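Local atomic coordinates of glutathione reductase (Bartonella henselae, PDB entry 3O0H), a protein that probably uses NADPH, by way of a bound FAD and a redox-active disulfide, to reduce glutathione disulfide to glutathione. Residues M411-D416 with R420-A425; F30-G35 with H142-S147; A164-N169 with C178-E183. All blocks are in the same frame, centred on the assembly; numbering follows the deposited sequence. Where two conformers were deposited one is given.

Contact 1 (M411-D416 with R420-A425); sequences MKLVVD and RIVVGA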
loop_
_atom_site.group_PDB
_atom_site.type_symbol
_atom_site.label_atom_id
_atom_site.label_comp_id
_atom_site.label_asym_id
_atom_site.label_seq_id
_atom_site.Cartn_x
_atom_site.Cartn_y
_atom_site.Cartn_z
ATOM N N MET B 411 -12.661 3.283 -3.722
ATOM C CA MET B 411 -12.648 1.937 -3.124
ATOM C C MET B 411 -14.087 1.424 -3.115
ATOM O O MET B 411 -15.030 2.163 -2.749
ATOM C CB MET B 411 -12.123 1.956 -1.694
ATOM C CG MET B 411 -10.637 2.284 -1.573
ATOM S SD MET B 411 -10.097 2.664 0.142
ATOM C CE MET B 411 -8.321 2.765 -0.077
ATOM N N LYS B 412 -14.279 0.181 -3.531
ATOM C CA LYS B 412 -15.625 -0.382 -3.509
ATOM C C LYS B 412 -15.580 -1.833 -3.033
ATOM O O LYS B 412 -14.772 -2.613 -3.494
ATOM C CB LYS B 412 -16.281 -0.232 -4.870
ATOM C CG LYS B 412 -17.675 -0.791 -4.937
ATOM C CD LYS B 412 -18.416 -0.387 -6.193
ATOM C CE LYS B 412 -18.015 -1.218 -7.393
ATOM N NZ LYS B 412 -18.617 -0.788 -8.692
ATOM N N LEU B 413 -16.411 -2.178 -2.050
ATOM C CA LEU B 413 -16.560 -3.572 -1.646
ATOM C C LEU B 413 -17.936 -4.073 -2.084
ATOM O O LEU B 413 -18.927 -3.396 -1.953
ATOM C CB LEU B 413 -16.370 -3.689 -0.152
ATOM C CG LEU B 413 -15.025 -3.253 0.417
ATOM C CD1 LEU B 413 -15.023 -3.313 1.941
ATOM C CD2 LEU B 413 -13.917 -4.084 -0.174
ATOM N N VAL B 414 -17.966 -5.280 -2.625
ATOM C CA VAL B 414 -19.155 -5.865 -3.160
ATOM C C VAL B 414 -19.464 -7.039 -2.231
ATOM O O VAL B 414 -18.646 -7.931 -2.030
ATOM C CB VAL B 414 -18.965 -6.333 -4.585
ATOM C CG1 VAL B 414 -20.266 -6.995 -5.066
ATOM C CG2 VAL B 414 -18.596 -5.176 -5.534
ATOM N N VAL B 415 -20.638 -7.029 -1.649
ATOM C CA VAL B 415 -20.910 -7.953 -0.528
ATOM C C VAL B 415 -22.148 -8.816 -0.814
ATOM O O VAL B 415 -23.146 -8.309 -1.307
ATOM C CB VAL B 415 -21.020 -7.136 0.791
ATOM C CG1 VAL B 415 -21.443 -8.027 1.970
ATOM C CG2 VAL B 415 -19.666 -6.415 1.072
ATOM N N ASP B 416 -22.071 -10.113 -0.511
ATOM C CA ASP B 416 -23.228 -10.986 -0.615
ATOM C C ASP B 416 -24.014 -10.733 0.659
ATOM O O ASP B 416 -23.567 -11.058 1.742
ATOM C CB ASP B 416 -22.773 -12.447 -0.768
ATOM C CG ASP B 416 -23.931 -13.465 -0.657
ATOM O OD1 ASP B 416 -25.082 -13.057 -0.472
ATOM O OD2 ASP B 416 -23.637 -14.673 -0.740
ATOM N N ARG B 420 -22.999 -12.353 4.073
ATOM C CA ARG B 420 -22.128 -11.234 4.507
ATOM C C ARG B 420 -20.676 -11.341 3.967
ATOM O O ARG B 420 -19.844 -10.484 4.256
ATOM C CB ARG B 420 -22.165 -11.029 6.039
ATOM C CG ARG B 420 -23.527 -10.431 6.571
ATOM C CD ARG B 420 -23.671 -8.924 6.245
ATOM N NE ARG B 420 -22.846 -8.011 7.078
ATOM C CZ ARG B 420 -22.656 -6.704 6.833
ATOM N NH1 ARG B 420 -23.214 -6.126 5.767
ATOM N NH2 ARG B 420 -21.922 -5.949 7.666
ATOM N N ILE B 421 -20.380 -12.338 3.130
ATOM C CA ILE B 421 -19.025 -12.474 2.570
ATOM C C ILE B 421 -18.725 -11.329 1.563
ATOM O O ILE B 421 -19.564 -10.990 0.707
ATOM C CB ILE B 421 -18.809 -13.852 1.921
ATOM C CG1 ILE B 421 -18.913 -14.979 2.972
ATOM C CG2 ILE B 421 -17.438 -13.905 1.293
ATOM C CD1 ILE B 421 -18.961 -16.413 2.397
ATOM N N VAL B 422 -17.534 -10.746 1.668
ATOM C CA VAL B 422 -17.061 -9.771 0.663
ATOM C C VAL B 422 -16.623 -10.613 -0.529
ATOM O O VAL B 422 -15.679 -11.418 -0.431
ATOM C CB VAL B 422 -15.904 -8.941 1.132
ATOM C CG1 VAL B 422 -15.547 -7.899 0.051
ATOM C CG2 VAL B 422 -16.222 -8.299 2.470
ATOM N N VAL B 423 -17.361 -10.458 -1.625
ATOM C CA VAL B 423 -17.156 -11.228 -2.841
ATOM C C VAL B 423 -16.440 -10.494 -3.953
ATOM O O VAL B 423 -16.085 -11.106 -4.967
ATOM C CB VAL B 423 -18.486 -11.747 -3.399
ATOM C CG1 VAL B 423 -19.170 -12.681 -2.344
ATOM C CG2 VAL B 423 -19.409 -10.603 -3.833
ATOM N N GLY B 424 -16.234 -9.195 -3.792
ATOM C CA GLY B 424 -15.459 -8.412 -4.758
ATOM C C GLY B 424 -14.892 -7.153 -4.099
ATOM O O GLY B 424 -15.501 -6.613 -3.175
ATOM N N ALA B 425 -13.739 -6.691 -4.584
ATOM C CA ALA B 425 -13.122 -5.475 -4.078
ATOM C C ALA B 425 -12.343 -4.834 -5.237
ATOM O O ALA B 425 -11.568 -5.514 -5.938
ATOM C CB ALA B 425 -12.165 -5.772 -2.872
#
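Val414 faces both Val423 and Gly424 across an antiparallel hairpin, the signature of a classic beta bulge. Val414 O is gripped by two amides, Val423 N at 2.9 Å and Gly424 N at 3.2 Å. In return Val414 N gives a straight bond to Gly424 O (2.9 Å, 165°). Followed outward, the Val414 side chain stays over the bulge. Val414 CB lies 3.8 Å from Gly424 O, and Val414 CG2 rests 4.1 Å from the same oxygen. Val414 CG1, set anti to the backbone N (chi1 178°), reaches Val423 CG2 at 3.9 Å, the two side chains crossing at about a right angle. Glycine suits position 424, which faces the same side of the sheet as Val414 and would otherwise crowd Val414 CB. Nearer the turn, Asp416 N bonds to Ile421 O at 2.9 Å. Leu413, Val415, Val422 and the small Ala425 fill the other face, Leu413 CD2 packing on Ala425 CB at 3.6 Å. That face is covered by helices: Phe452 of helix 449-454 touches Leu413 and Val422, and Ile439 of helix 432-444 meets Ala425. Strand 387-395 pairs with the far edge of strand 409-416, placing the hairpin inside the dimerisation domain's antiparallel sheet.

Contact 2 (F30-G35 with H142-S147); sequences FVIGSG and HTLELS. With FAD (flavin-adenine dinucleotide), chain H.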
loop_
_atom_site.group_PDB
_atom_site.type_symbol
_atom_site.label_atom_id
_atom_site.label_comp_id
_atom_site.label_asym_id
_atom_site.label_seq_id
_atom_site.Cartn_x
_atom_site.Cartn_y
_atom_site.Cartn_z
ATOM N N PHE B 30 12.931 -32.135 -20.181
ATOM C CA PHE B 30 13.282 -31.065 -21.129
ATOM C C PHE B 30 12.175 -30.037 -21.071
ATOM O O PHE B 30 11.001 -30.337 -21.380
ATOM C CB PHE B 30 13.410 -31.596 -22.558
ATOM C CG PHE B 30 14.057 -30.650 -23.529
ATOM C CD1 PHE B 30 13.377 -29.540 -23.994
ATOM C CD2 PHE B 30 15.351 -30.897 -24.007
ATOM C CE1 PHE B 30 13.952 -28.672 -24.956
ATOM C CE2 PHE B 30 15.934 -30.060 -24.909
ATOM C CZ PHE B 30 15.225 -28.919 -25.408
ATOM N N VAL B 31 12.566 -28.807 -20.757
ATOM C CA VAL B 31 11.608 -27.698 -20.642
ATOM C C VAL B 31 11.749 -26.796 -21.863
ATOM O O VAL B 31 12.855 -26.353 -22.175
ATOM C CB VAL B 31 11.806 -26.927 -19.358
ATOM C CG1 VAL B 31 10.779 -25.741 -19.233
ATOM C CG2 VAL B 31 11.688 -27.879 -18.161
ATOM N N ILE B 32 10.617 -26.510 -22.524
ATOM C CA ILE B 32 10.602 -25.643 -23.702
ATOM C C ILE B 32 10.146 -24.263 -23.301
ATOM O O ILE B 32 8.977 -24.055 -23.067
ATOM C CB ILE B 32 9.698 -26.182 -24.858
ATOM C CG1 ILE B 32 10.043 -27.642 -25.167
ATOM C CG2 ILE B 32 9.867 -25.303 -26.151
ATOM C CD1 ILE B 32 9.009 -28.406 -26.149
ATOM N N GLY B 33 11.109 -23.337 -23.197
ATOM C CA GLY B 33 10.853 -21.933 -22.851
ATOM C C GLY B 33 11.289 -21.657 -21.405
ATOM O O GLY B 33 10.942 -22.379 -20.512
ATOM N N SER B 34 12.112 -20.631 -21.222
ATOM C CA SER B 34 12.640 -20.252 -19.937
ATOM C C SER B 34 11.984 -18.983 -19.424
ATOM O O SER B 34 12.670 -18.093 -18.954
ATOM C CB SER B 34 14.156 -20.083 -20.017
ATOM O OG SER B 34 14.737 -20.064 -18.720
ATOM N N GLY B 35 10.657 -18.892 -19.507
ATOM C CA GLY B 35 9.963 -17.744 -18.930
ATOM C C GLY B 35 9.516 -18.012 -17.503
ATOM O O GLY B 35 10.068 -18.869 -16.817
ATOM N N HIS B 142 9.129 -38.008 -27.711
ATOM C CA HIS B 142 10.244 -37.923 -26.763
ATOM C C HIS B 142 11.473 -37.177 -27.276
ATOM O O HIS B 142 12.501 -37.113 -26.583
ATOM C CB HIS B 142 10.670 -39.338 -26.393
ATOM C CG HIS B 142 9.771 -39.974 -25.395
ATOM N ND1 HIS B 142 9.764 -39.598 -24.066
ATOM C CD2 HIS B 142 8.849 -40.958 -25.524
ATOM C CE1 HIS B 142 8.863 -40.317 -23.424
ATOM N NE2 HIS B 142 8.311 -41.163 -24.278
ATOM N N THR B 143 11.373 -36.550 -28.438
ATOM C CA THR B 143 12.556 -35.994 -29.072
ATOM C C THR B 143 12.315 -34.573 -29.542
ATOM O O THR B 143 11.315 -34.292 -30.213
ATOM C CB THR B 143 12.985 -36.846 -30.292
ATOM O OG1 THR B 143 12.956 -38.238 -29.938
ATOM C CG2 THR B 143 14.385 -36.451 -30.772
ATOM N N LEU B 144 13.252 -33.688 -29.193
ATOM C CA LEU B 144 13.218 -32.324 -29.639
ATOM C C LEU B 144 14.367 -32.073 -30.584
ATOM O O LEU B 144 15.421 -32.725 -30.465
ATOM C CB LEU B 144 13.363 -31.379 -28.471
ATOM C CG LEU B 144 12.320 -31.426 -27.364
ATOM C CD1 LEU B 144 10.894 -31.494 -27.948
ATOM C CD2 LEU B 144 12.619 -32.567 -26.306
ATOM N N GLU B 145 14.167 -31.120 -31.492
ATOM C CA GLU B 145 15.216 -30.638 -32.344
ATOM C C GLU B 145 15.509 -29.177 -32.058
ATOM O O GLU B 145 14.590 -28.372 -31.877
ATOM C CB GLU B 145 14.849 -30.850 -33.806
ATOM C CG GLU B 145 15.977 -30.469 -34.768
ATOM C CD GLU B 145 15.692 -30.829 -36.236
ATOM O OE1 GLU B 145 15.881 -29.972 -37.084
ATOM O OE2 GLU B 145 15.342 -31.976 -36.553
ATOM N N LEU B 146 16.798 -28.856 -31.946
ATOM C CA LEU B 146 17.235 -27.489 -31.711
ATOM C C LEU B 146 17.371 -26.835 -33.074
ATOM O O LEU B 146 18.160 -27.279 -33.914
ATOM C CB LEU B 146 18.565 -27.438 -30.918
ATOM C CG LEU B 146 18.542 -28.113 -29.547
ATOM C CD1 LEU B 146 19.918 -28.030 -28.887
ATOM C CD2 LEU B 146 17.500 -27.519 -28.648
ATOM N N SER B 147 16.568 -25.799 -33.317
ATOM C CA SER B 147 16.605 -25.059 -34.581
ATOM C C SER B 147 17.978 -24.570 -35.028
ATOM O O SER B 147 18.294 -24.669 -36.184
ATOM C CB SER B 147 15.606 -23.881 -34.556
ATOM O OG SER B 147 14.286 -24.373 -34.261
HETATM P PA FAD H . 6.872 -16.509 -20.996
HETATM O O1A FAD H . 6.337 -15.651 -22.102
HETATM O O2A FAD H . 7.363 -15.741 -19.799
HETATM O O5B FAD H . 8.037 -17.486 -21.487
HETATM C C5B FAD H . 7.994 -18.231 -22.686
HETATM C C4B FAD H . 9.433 -18.337 -23.148
HETATM O O4B FAD H . 9.580 -19.345 -24.137
HETATM C C3B FAD H . 9.985 -17.053 -23.757
HETATM O O3B FAD H . 11.218 -16.698 -23.126
HETATM C C2B FAD H . 10.209 -17.393 -25.219
HETATM O O2B FAD H . 11.341 -16.728 -25.727
HETATM C C1B FAD H . 10.458 -18.862 -25.202
HETATM N N9A FAD H . 10.022 -19.729 -26.310
HETATM C C8A FAD H . 8.795 -19.781 -26.901
HETATM N N7A FAD H . 8.785 -20.810 -27.762
HETATM C C5A FAD H . 10.012 -21.408 -27.704
HETATM C C6A FAD H . 10.536 -22.529 -28.292
HETATM N N6A FAD H . 9.857 -23.267 -29.183
HETATM N N1A FAD H . 11.825 -22.899 -27.992
HETATM C C2A FAD H . 12.545 -22.169 -27.077
HETATM N N3A FAD H . 12.020 -21.079 -26.466
HETATM C C4A FAD H . 10.754 -20.754 -26.761
HETATM N N1 FAD H . 1.797 -10.349 -16.063
HETATM C C2 FAD H . 1.620 -9.997 -14.741
HETATM O O2 FAD H . 1.343 -10.839 -13.849
HETATM N N3 FAD H . 1.752 -8.714 -14.384
HETATM C C4 FAD H . 2.099 -7.718 -15.282
HETATM O O4 FAD H . 2.237 -6.572 -14.835
HETATM C C4X FAD H . 2.280 -8.063 -16.621
HETATM N N5 FAD H . 2.640 -7.133 -17.558
HETATM C C5X FAD H . 2.849 -7.551 -18.872
HETATM C C6 FAD H . 3.194 -6.591 -19.806
HETATM C C7 FAD H . 3.429 -6.947 -21.128
HETATM C C7M FAD H . 3.821 -5.857 -22.111
HETATM C C8 FAD H . 3.321 -8.269 -21.511
HETATM C C8M FAD H . 3.532 -8.678 -22.954
HETATM C C9 FAD H . 2.948 -9.235 -20.584
HETATM C C9A FAD H . 2.704 -8.872 -19.255
HETATM N N10 FAD H . 2.341 -9.797 -18.291
HETATM C C10 FAD H . 2.154 -9.402 -16.991
HETATM C "C1'" FAD H . 2.149 -11.228 -18.608
HETATM C "C2'" FAD H . 3.342 -12.093 -18.290
HETATM O "O2'" FAD H . 4.442 -11.645 -19.059
HETATM C "C3'" FAD H . 2.998 -13.513 -18.655
HETATM O "O3'" FAD H . 1.752 -13.939 -18.135
HETATM C "C4'" FAD H . 4.130 -14.442 -18.272
HETATM O "O4'" FAD H . 5.329 -13.977 -18.897
HETATM C "C5'" FAD H . 3.850 -15.863 -18.746
HETATM O "O5'" FAD H . 4.904 -16.755 -18.319
HETATM P P FAD H . 5.165 -18.034 -19.253
HETATM O O1P FAD H . 6.168 -18.949 -18.586
HETATM O O2P FAD H . 3.847 -18.701 -19.580
HETATM O O3P FAD H . 5.679 -17.528 -20.665
#
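Leu144 lays its CD2 methyl over one face of the Phe30 ring, 3.9 Å from the ring centroid and only 20° off the normal, a CH-pi contact. The methyl is displaced toward the rim and comes nearest to Phe30 CG, at 3.7 Å. Phe30 CG stands anti to the backbone N (chi1 -167°), which carries the ring out from strand 27-32 toward strand 143-146. The axes of 30-32 and 143-146, strands of different sheets, pass 9.7 Å apart at 54°, a gap that side chains alone must fill, and no hydrogen bond spans it. A broad flat ring and a branched leucine are well suited to the task.

The packing slackens away from this pair. Leu146 CD2 meets the ring at its edge, 4.2 Å from Phe30 CZ, and Ile32 CD1 touches Leu144 CD1 at 4.0 Å. Strand 143-146 alternates: Leu144 and Leu146 serve the interior, while the intervening Glu145 turns away and forms a salt bridge with Arg152. Just past the strand, Ser147 is exposed to solvent.

Ile32 links this apolar core to the cofactor, for its other branch, CG2, lies 3.6 Å from C6A of the FAD adenine. Next along the chain the pocket is lined by backbone: Gly33 CA comes within 3.2 Å of FAD O4B, and Gly35 CA equally near FAD O5B. Glycines suit this turn, which fits the GxGxxG pattern of dinucleotide-binding folds. With positive phi at Gly33 and no side chains, the main chain can pass directly beside the ribose and its link to the phosphate. Apolar packing thus joins the two sheets and extends through Ile32 to the adenine, while the bare glycine backbone meets the ribose and its link to the phosphate.

Contact 3 (A164-N169 with C178-E183); sequences AKIVSN and CLTSNE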
loop_
_atom_site.group_PDB
_atom_site.type_symbol
_atom_site.label_atom_id
_atom_site.label_comp_id
_atom_site.label_asym_id
_atom_site.label_seq_id
_atom_site.Cartn_x
_atom_site.Cartn_y
_atom_site.Cartn_z
ATOM N N ALA B 164 2.963 -16.920 -24.707
ATOM C CA ALA B 164 2.027 -16.389 -25.632
ATOM C C ALA B 164 2.790 -15.513 -26.676
ATOM O O ALA B 164 4.036 -15.274 -26.564
ATOM C CB ALA B 164 0.936 -15.571 -24.885
ATOM N N LYS B 165 2.057 -15.070 -27.676
ATOM C CA LYS B 165 2.573 -14.326 -28.807
ATOM C C LYS B 165 1.538 -13.302 -29.186
ATOM O O LYS B 165 0.376 -13.581 -29.129
ATOM C CB LYS B 165 2.690 -15.284 -30.006
ATOM C CG LYS B 165 4.014 -15.305 -30.703
ATOM C CD LYS B 165 3.887 -15.876 -32.122
ATOM C CE LYS B 165 5.275 -15.843 -32.778
ATOM N NZ LYS B 165 5.240 -16.278 -34.177
ATOM N N ILE B 166 1.975 -12.167 -29.702
ATOM C CA ILE B 166 1.088 -11.134 -30.194
ATOM C C ILE B 166 0.307 -11.683 -31.374
ATOM O O ILE B 166 0.835 -12.449 -32.168
ATOM C CB ILE B 166 1.921 -9.862 -30.569
ATOM C CG1 ILE B 166 2.642 -9.346 -29.283
ATOM C CG2 ILE B 166 0.985 -8.850 -31.150
ATOM C CD1 ILE B 166 4.110 -8.720 -29.378
ATOM N N VAL B 167 -0.980 -11.400 -31.412
ATOM C CA VAL B 167 -1.813 -11.741 -32.552
ATOM C C VAL B 167 -1.303 -11.045 -33.824
ATOM O O VAL B 167 -0.735 -9.961 -33.777
ATOM C CB VAL B 167 -3.303 -11.317 -32.364
ATOM C CG1 VAL B 167 -4.003 -12.187 -31.352
ATOM C CG2 VAL B 167 -3.398 -9.845 -31.984
ATOM N N SER B 168 -1.550 -11.677 -34.954
ATOM C CA SER B 168 -0.974 -11.264 -36.237
ATOM C C SER B 168 -1.218 -9.818 -36.656
ATOM O O SER B 168 -0.264 -9.086 -37.001
ATOM C CB SER B 168 -1.496 -12.176 -37.334
ATOM O OG SER B 168 -1.262 -11.578 -38.581
ATOM N N ASN B 169 -2.485 -9.405 -36.640
ATOM C CA ASN B 169 -2.874 -8.054 -37.076
ATOM C C ASN B 169 -2.854 -7.933 -38.621
ATOM O O ASN B 169 -2.974 -6.834 -39.159
ATOM C CB ASN B 169 -2.002 -6.938 -36.411
ATOM C CG ASN B 169 -2.164 -6.853 -34.847
ATOM O OD1 ASN B 169 -3.239 -6.510 -34.352
ATOM N ND2 ASN B 169 -1.061 -7.117 -34.085
ATOM N N CYS B 178 3.851 -1.047 -37.657
ATOM C CA CYS B 178 3.574 -0.709 -36.283
ATOM C C CYS B 178 4.504 -1.448 -35.319
ATOM O O CYS B 178 5.021 -2.515 -35.626
ATOM C CB CYS B 178 2.139 -1.035 -35.922
ATOM S SG CYS B 178 0.925 -0.163 -36.976
ATOM N N LEU B 179 4.655 -0.853 -34.145
ATOM C CA LEU B 179 5.400 -1.425 -33.047
ATOM C C LEU B 179 4.482 -2.312 -32.242
ATOM O O LEU B 179 3.247 -2.119 -32.257
ATOM C CB LEU B 179 5.847 -0.308 -32.103
ATOM C CG LEU B 179 6.781 0.793 -32.600
ATOM C CD1 LEU B 179 6.709 1.969 -31.618
ATOM C CD2 LEU B 179 8.188 0.338 -32.753
ATOM N N THR B 180 5.081 -3.249 -31.515
ATOM C CA THR B 180 4.366 -3.961 -30.472
ATOM C C THR B 180 5.103 -3.795 -29.124
ATOM O O THR B 180 6.134 -3.076 -29.040
ATOM C CB THR B 180 4.263 -5.432 -30.818
ATOM O OG1 THR B 180 5.545 -6.050 -30.656
ATOM C CG2 THR B 180 3.738 -5.613 -32.280
ATOM N N SER B 181 4.610 -4.486 -28.083
ATOM C CA SER B 181 5.251 -4.420 -26.778
ATOM C C SER B 181 6.660 -4.984 -26.884
ATOM O O SER B 181 7.519 -4.649 -26.058
ATOM C CB SER B 181 4.454 -5.176 -25.681
ATOM O OG SER B 181 4.272 -6.515 -26.037
ATOM N N ASN B 182 6.924 -5.818 -27.900
ATOM C CA ASN B 182 8.276 -6.322 -28.136
ATOM C C ASN B 182 9.295 -5.228 -28.529
ATOM O O ASN B 182 10.515 -5.425 -28.346
ATOM C CB ASN B 182 8.277 -7.422 -29.197
ATOM C CG ASN B 182 7.810 -8.786 -28.647
ATOM O OD1 ASN B 182 7.515 -8.934 -27.445
ATOM N ND2 ASN B 182 7.766 -9.788 -29.525
ATOM N N GLU B 183 8.816 -4.112 -29.078
ATOM C CA GLU B 183 9.698 -3.062 -29.624
ATOM C C GLU B 183 9.609 -1.749 -28.847
ATOM O O GLU B 183 10.543 -0.965 -28.879
ATOM C CB GLU B 183 9.364 -2.787 -31.095
ATOM C CG GLU B 183 9.724 -3.932 -32.037
ATOM C CD GLU B 183 8.647 -5.030 -32.048
ATOM O OE1 GLU B 183 7.441 -4.738 -31.906
ATOM O OE2 GLU B 183 9.028 -6.192 -32.165
#
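An ST turn beginning at Thr180 receives the side chain of Ile166 from the end of strand 164-166, in the segment that leads from the FAD-binding part of the chain toward the second Rossmann-type sheet. The contact rests on one methyl. Ile166 CD1 lies 3.3 Å from Thr180 OG1 and 3.6 Å from Thr180 CB. It also touches Asn182 CG at 3.8 Å, almost equally far from the amide oxygen and nitrogen, and more loosely Ser181 OG at 4.0 Å. Ile166 reaches this spot with CG1 anti to its carbonyl carbon (chi1 -61°) and with chi2 at 144°, well short of fully extended, a twist that suggests some accommodation to the polar turn.

The turn keeps its shape through its own bonds. Thr180 OG1 receives the backbone N of Asn182 at 3.1 Å, which defines the ST turn, and donates a hydrogen bond to Glu183 OE1 at 2.6 Å. That carboxylate oxygen also takes Thr180 N at 2.8 Å, nearly along its C-O axis, so two donors from one residue fix the glutamate's end. Threonine suits the place because its hydroxyl both accepts and donates here, while its CB adds carbon surface for the isoleucine. No hydrogen bond crosses to Ile166, whose meeting with the turn is van der Waals packing. Ser181 belongs to the FAD pocket, its OG near the flavin methyls C7M and C8M, so this small contact borders that pocket.

Strand 164-166 pairs antiparallel with strand 286-288, through Lys165 and Val287, and Ile166 also packs on Arg286 there. Leu179, in the second segment, makes backbone hydrogen bonds to Val280 and Leu282, tying it to strand 279-282, an edge strand of the parallel sheet within this chain.

Contacts 1 and 2 are buried, whereas contact 3 is only partly so. Contact 1 lies in the dimerisation domain, its centre 44 Å from that of contact 2 and 36 Å from that of contact 3, on the opposite side of the chain's centre from both. It is the one pairing held across its segments by backbone hydrogen bonds, as befits neighbouring strands of one sheet. Contact 2 instead joins two separate sheets by side chains alone, and contact 3 sets a single apolar methyl against a polar turn. Contacts 2 and 3 share no strand, yet contact 2 holds three FAD-pocket residues and contact 3 one; their nearest atoms are about 9 Å apart.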